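Local coordinates for protein Sso-CP2 metallo-carboxypetidase (Sulfolobus solfataricus, PDB 4MMO) that probably acts as a zinc-dependent carboxypeptidase of the M20 family, cleaving peptides from their C-terminal end, at residues 46-50 against 51-55; 114-117 against 118-122. All blocks are in the same frame, centred on the assembly; numbering follows the deposited sequence.

Contact 1: residues 46-50 against 51-55; sequences EKTKG and HPVVY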
# COMPACT_ATOMS: atom_id res chain seq x y z
N GLU A 46 10.52 35.22 -13.14
CA GLU A 46 9.53 35.04 -14.19
C GLU A 46 8.48 34.05 -13.75
O GLU A 46 8.79 32.99 -13.20
CB GLU A 46 10.22 34.62 -15.49
CG GLU A 46 11.02 35.76 -16.11
CD GLU A 46 11.91 35.32 -17.24
OE1 GLU A 46 12.21 34.11 -17.33
OE2 GLU A 46 12.31 36.18 -18.05
N LYS A 47 7.22 34.41 -13.98
CA LYS A 47 6.10 33.64 -13.47
C LYS A 47 5.81 32.42 -14.34
O LYS A 47 6.03 32.44 -15.55
CB LYS A 47 4.85 34.52 -13.39
N THR A 48 5.32 31.37 -13.69
CA THR A 48 4.83 30.19 -14.39
C THR A 48 3.52 29.80 -13.73
O THR A 48 3.11 30.42 -12.75
CB THR A 48 5.83 29.01 -14.29
OG1 THR A 48 5.92 28.57 -12.93
CG2 THR A 48 7.21 29.43 -14.79
N LYS A 49 2.88 28.76 -14.25
CA LYS A 49 1.64 28.26 -13.65
C LYS A 49 1.89 27.71 -12.25
O LYS A 49 0.94 27.42 -11.52
CB LYS A 49 1.02 27.18 -14.54
CG LYS A 49 0.56 27.68 -15.91
CD LYS A 49 -0.13 26.56 -16.68
CE LYS A 49 -0.72 27.05 -17.99
NZ LYS A 49 0.30 27.22 -19.05
N GLY A 50 3.16 27.57 -11.88
CA GLY A 50 3.55 27.13 -10.55
C GLY A 50 4.69 27.96 -10.00
O GLY A 50 4.66 29.19 -10.06
N HIS A 51 5.70 27.30 -9.46
CA HIS A 51 6.82 27.99 -8.84
C HIS A 51 7.58 28.84 -9.87
O HIS A 51 7.63 28.48 -11.05
CB HIS A 51 7.75 26.98 -8.17
CG HIS A 51 7.07 26.12 -7.16
ND1 HIS A 51 5.97 26.55 -6.44
CD2 HIS A 51 7.31 24.85 -6.75
CE1 HIS A 51 5.57 25.58 -5.63
NE2 HIS A 51 6.37 24.55 -5.80
N PRO A 52 8.14 29.97 -9.43
CA PRO A 52 8.74 30.91 -10.38
C PRO A 52 10.13 30.49 -10.85
O PRO A 52 10.78 29.65 -10.22
CB PRO A 52 8.85 32.20 -9.56
CG PRO A 52 9.08 31.72 -8.17
CD PRO A 52 8.31 30.42 -8.04
N VAL A 53 10.56 31.08 -11.96
CA VAL A 53 11.87 30.81 -12.54
C VAL A 53 12.75 32.05 -12.41
O VAL A 53 12.30 33.17 -12.68
CB VAL A 53 11.73 30.42 -14.03
CG1 VAL A 53 13.06 30.52 -14.76
CG2 VAL A 53 11.17 29.01 -14.15
N VAL A 54 13.99 31.86 -11.98
CA VAL A 54 14.96 32.95 -11.96
C VAL A 54 15.77 32.92 -13.25
O VAL A 54 16.36 31.90 -13.60
CB VAL A 54 15.93 32.84 -10.78
CG1 VAL A 54 16.83 34.07 -10.73
CG2 VAL A 54 15.17 32.68 -9.48
N TYR A 55 15.78 34.05 -13.95
CA TYR A 55 16.49 34.17 -15.21
C TYR A 55 17.44 35.36 -15.19
O TYR A 55 17.14 36.39 -14.58
CB TYR A 55 15.51 34.32 -16.38
CG TYR A 55 16.20 34.54 -17.70
CD1 TYR A 55 16.74 33.47 -18.41
CD2 TYR A 55 16.32 35.81 -18.25
CE1 TYR A 55 17.37 33.66 -19.62
CE2 TYR A 55 16.96 36.01 -19.46
CZ TYR A 55 17.48 34.93 -20.14
OH TYR A 55 18.12 35.12 -21.35
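Glu46 and Val53 face each other as an antiparallel hydrogen-bonded pair. Glu46 N gives its hydrogen to Val53 O at 2.8 Å, and Val53 N returns a bond to Glu46 O at 2.9 Å; both are almost straight. The side chain of Glu46 leaves CB with CG anti to the carbonyl carbon (chi1 -72°) and runs extended toward Tyr55, where OE1 lies 3.4 Å from Tyr55 CB. The planes of the carboxylate and the tyrosine ring are nearly parallel, 7° apart, while OE2 pairs with Lys154 in a salt bridge. Nearer the bend, the CB of His51 points away from residues 46-50, but its carbonyl stays inside the turn: Thr48 OG1 donates to His51 O at 2.5 Å from above the carbonyl plane. The same hydroxyl accepts from Gly50 N at 3.1 Å, closing an ST turn, and Thr48 CG2 rests 4.0 Å from Val53 CG2. With an alanine here, both hydroxyl bonds and the methyl contact would go, which would probably leave Gly50 N and His51 O without this partner and the loop freer to move. Together these bonds make a beta-hairpin, with its loop between strands 43-46 and 53-58 at one border of the mixed sheet.

Contact 2: residues 114-117 against 118-122; sequences FAIK and HLLDK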
# COMPACT_ATOMS: atom_id res chain seq x y z
N PHE A 114 29.77 31.60 -8.56
CA PHE A 114 30.99 32.22 -8.09
C PHE A 114 32.12 32.08 -9.12
O PHE A 114 33.00 32.94 -9.19
CB PHE A 114 31.39 31.66 -6.72
CG PHE A 114 30.72 32.36 -5.58
CD1 PHE A 114 31.14 33.62 -5.17
CD2 PHE A 114 29.64 31.78 -4.92
CE1 PHE A 114 30.52 34.27 -4.13
CE2 PHE A 114 29.02 32.43 -3.87
CZ PHE A 114 29.45 33.68 -3.48
N ALA A 115 32.09 31.02 -9.92
CA ALA A 115 33.04 30.88 -11.02
C ALA A 115 32.84 32.01 -12.02
O ALA A 115 33.80 32.66 -12.43
CB ALA A 115 32.88 29.53 -11.71
N ILE A 116 31.59 32.25 -12.39
CA ILE A 116 31.27 33.30 -13.35
C ILE A 116 31.72 34.65 -12.81
O ILE A 116 32.27 35.47 -13.54
CB ILE A 116 29.76 33.34 -13.66
CG1 ILE A 116 29.34 32.04 -14.36
CG2 ILE A 116 29.41 34.54 -14.55
CD1 ILE A 116 27.83 31.85 -14.46
N LYS A 117 31.49 34.86 -11.52
CA LYS A 117 31.88 36.09 -10.85
C LYS A 117 33.38 36.32 -10.95
O LYS A 117 33.84 37.42 -11.24
CB LYS A 117 31.48 36.04 -9.38
CG LYS A 117 31.83 37.30 -8.60
CD LYS A 117 31.60 37.11 -7.11
CE LYS A 117 31.47 38.44 -6.39
NZ LYS A 117 32.58 39.37 -6.71
N HIS A 118 34.14 35.26 -10.68
CA HIS A 118 35.59 35.36 -10.69
C HIS A 118 36.09 35.77 -12.08
O HIS A 118 36.90 36.69 -12.21
CB HIS A 118 36.22 34.03 -10.27
CG HIS A 118 35.95 33.68 -8.83
ND1 HIS A 118 36.36 32.49 -8.26
CD2 HIS A 118 35.33 34.37 -7.85
CE1 HIS A 118 36.00 32.46 -7.00
NE2 HIS A 118 35.36 33.59 -6.72
N LEU A 119 35.57 35.12 -13.11
CA LEU A 119 35.97 35.43 -14.48
C LEU A 119 35.58 36.86 -14.85
O LEU A 119 36.35 37.56 -15.50
CB LEU A 119 35.36 34.44 -15.46
CG LEU A 119 35.83 32.98 -15.33
CD1 LEU A 119 35.23 32.12 -16.43
CD2 LEU A 119 37.35 32.88 -15.35
N LEU A 120 34.39 37.29 -14.43
CA LEU A 120 33.95 38.66 -14.67
C LEU A 120 34.88 39.66 -13.99
O LEU A 120 35.24 40.69 -14.56
CB LEU A 120 32.52 38.87 -14.17
CG LEU A 120 31.37 38.40 -15.05
CD1 LEU A 120 30.04 38.56 -14.32
CD2 LEU A 120 31.34 39.16 -16.36
N ASP A 121 35.26 39.36 -12.75
CA ASP A 121 36.11 40.24 -11.96
C ASP A 121 37.50 40.41 -12.58
O ASP A 121 38.23 41.35 -12.24
CB ASP A 121 36.25 39.71 -10.53
CG ASP A 121 34.98 39.89 -9.71
OD1 ASP A 121 34.07 40.62 -10.14
OD2 ASP A 121 34.90 39.29 -8.61
N LYS A 122 37.87 39.50 -13.48
CA LYS A 122 39.18 39.54 -14.13
C LYS A 122 39.06 39.86 -15.62
O LYS A 122 40.06 39.83 -16.34
CB LYS A 122 39.89 38.20 -13.96
CG LYS A 122 40.06 37.74 -12.52
CD LYS A 122 40.84 36.43 -12.47
CE LYS A 122 40.58 35.65 -11.20
NZ LYS A 122 39.99 34.31 -11.49
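Lys117 reaches along the helix to Asp121, one turn on. From CB the chain starts with CG anti to the backbone N (chi1 -179°), which sends it beside the carbonyl carbon and toward the next turn; CB itself touches the amide of His118, and CG comes within 3.7 Å of Asp121 OD2. The chain stays extended through CD and bends only at the last torsion (chi4 -51°). CE skirts the carboxylate at 4.2 Å from Asp121 OD2, and NZ then closes on that same oxygen at 3.0 Å, a salt bridge on its syn lone pair. In the backbone, Asp121 N donates to Lys117 O, the two residues thus being tied by backbone and side chain alike. His118 sits differently: one face of its ring receives Phe114 O, 3.0 Å above the plane and offset toward the rim, while ND1 is hydrogen-bonded to Glu428 and NE2 to Glu4. Two carboxylates would probably stabilise a protonated imidazole. The side chains of Ile116 and Leu120 run side by side, pointing the same way, with CG2 of Ile116 4.1 Å from CD1 of Leu120. This last part of helix 102-121 is wedged among three others: Phe114, Ala115 and Leu119 meet helix 417-433, Phe114 and Lys117 meet helix 3-12, and Phe114, Ile116 and Lys117 rest on Leu38 or Leu39 of helix 24-39.

Overall arrangement
Contact 1 precedes contact 2 along the chain, and they do not touch: their centres are 26 Å apart and their nearest atoms about 11 Å. Contact 1 belongs to the six-stranded mixed sheet, contact 2 to the C-terminal part of helix 102-121. Helix 24-39 joins them, its first residues meeting His51 and Pro52 and its last ones Phe114, Ile116 and Lys117. Both also relate to the zinc site at a remove: strand 65-71, in the same sheet as contact 1, ends at the ligand His71, and helix 102-121 carries Asp104 near its start, whereas contact 2 itself lies far from the metal.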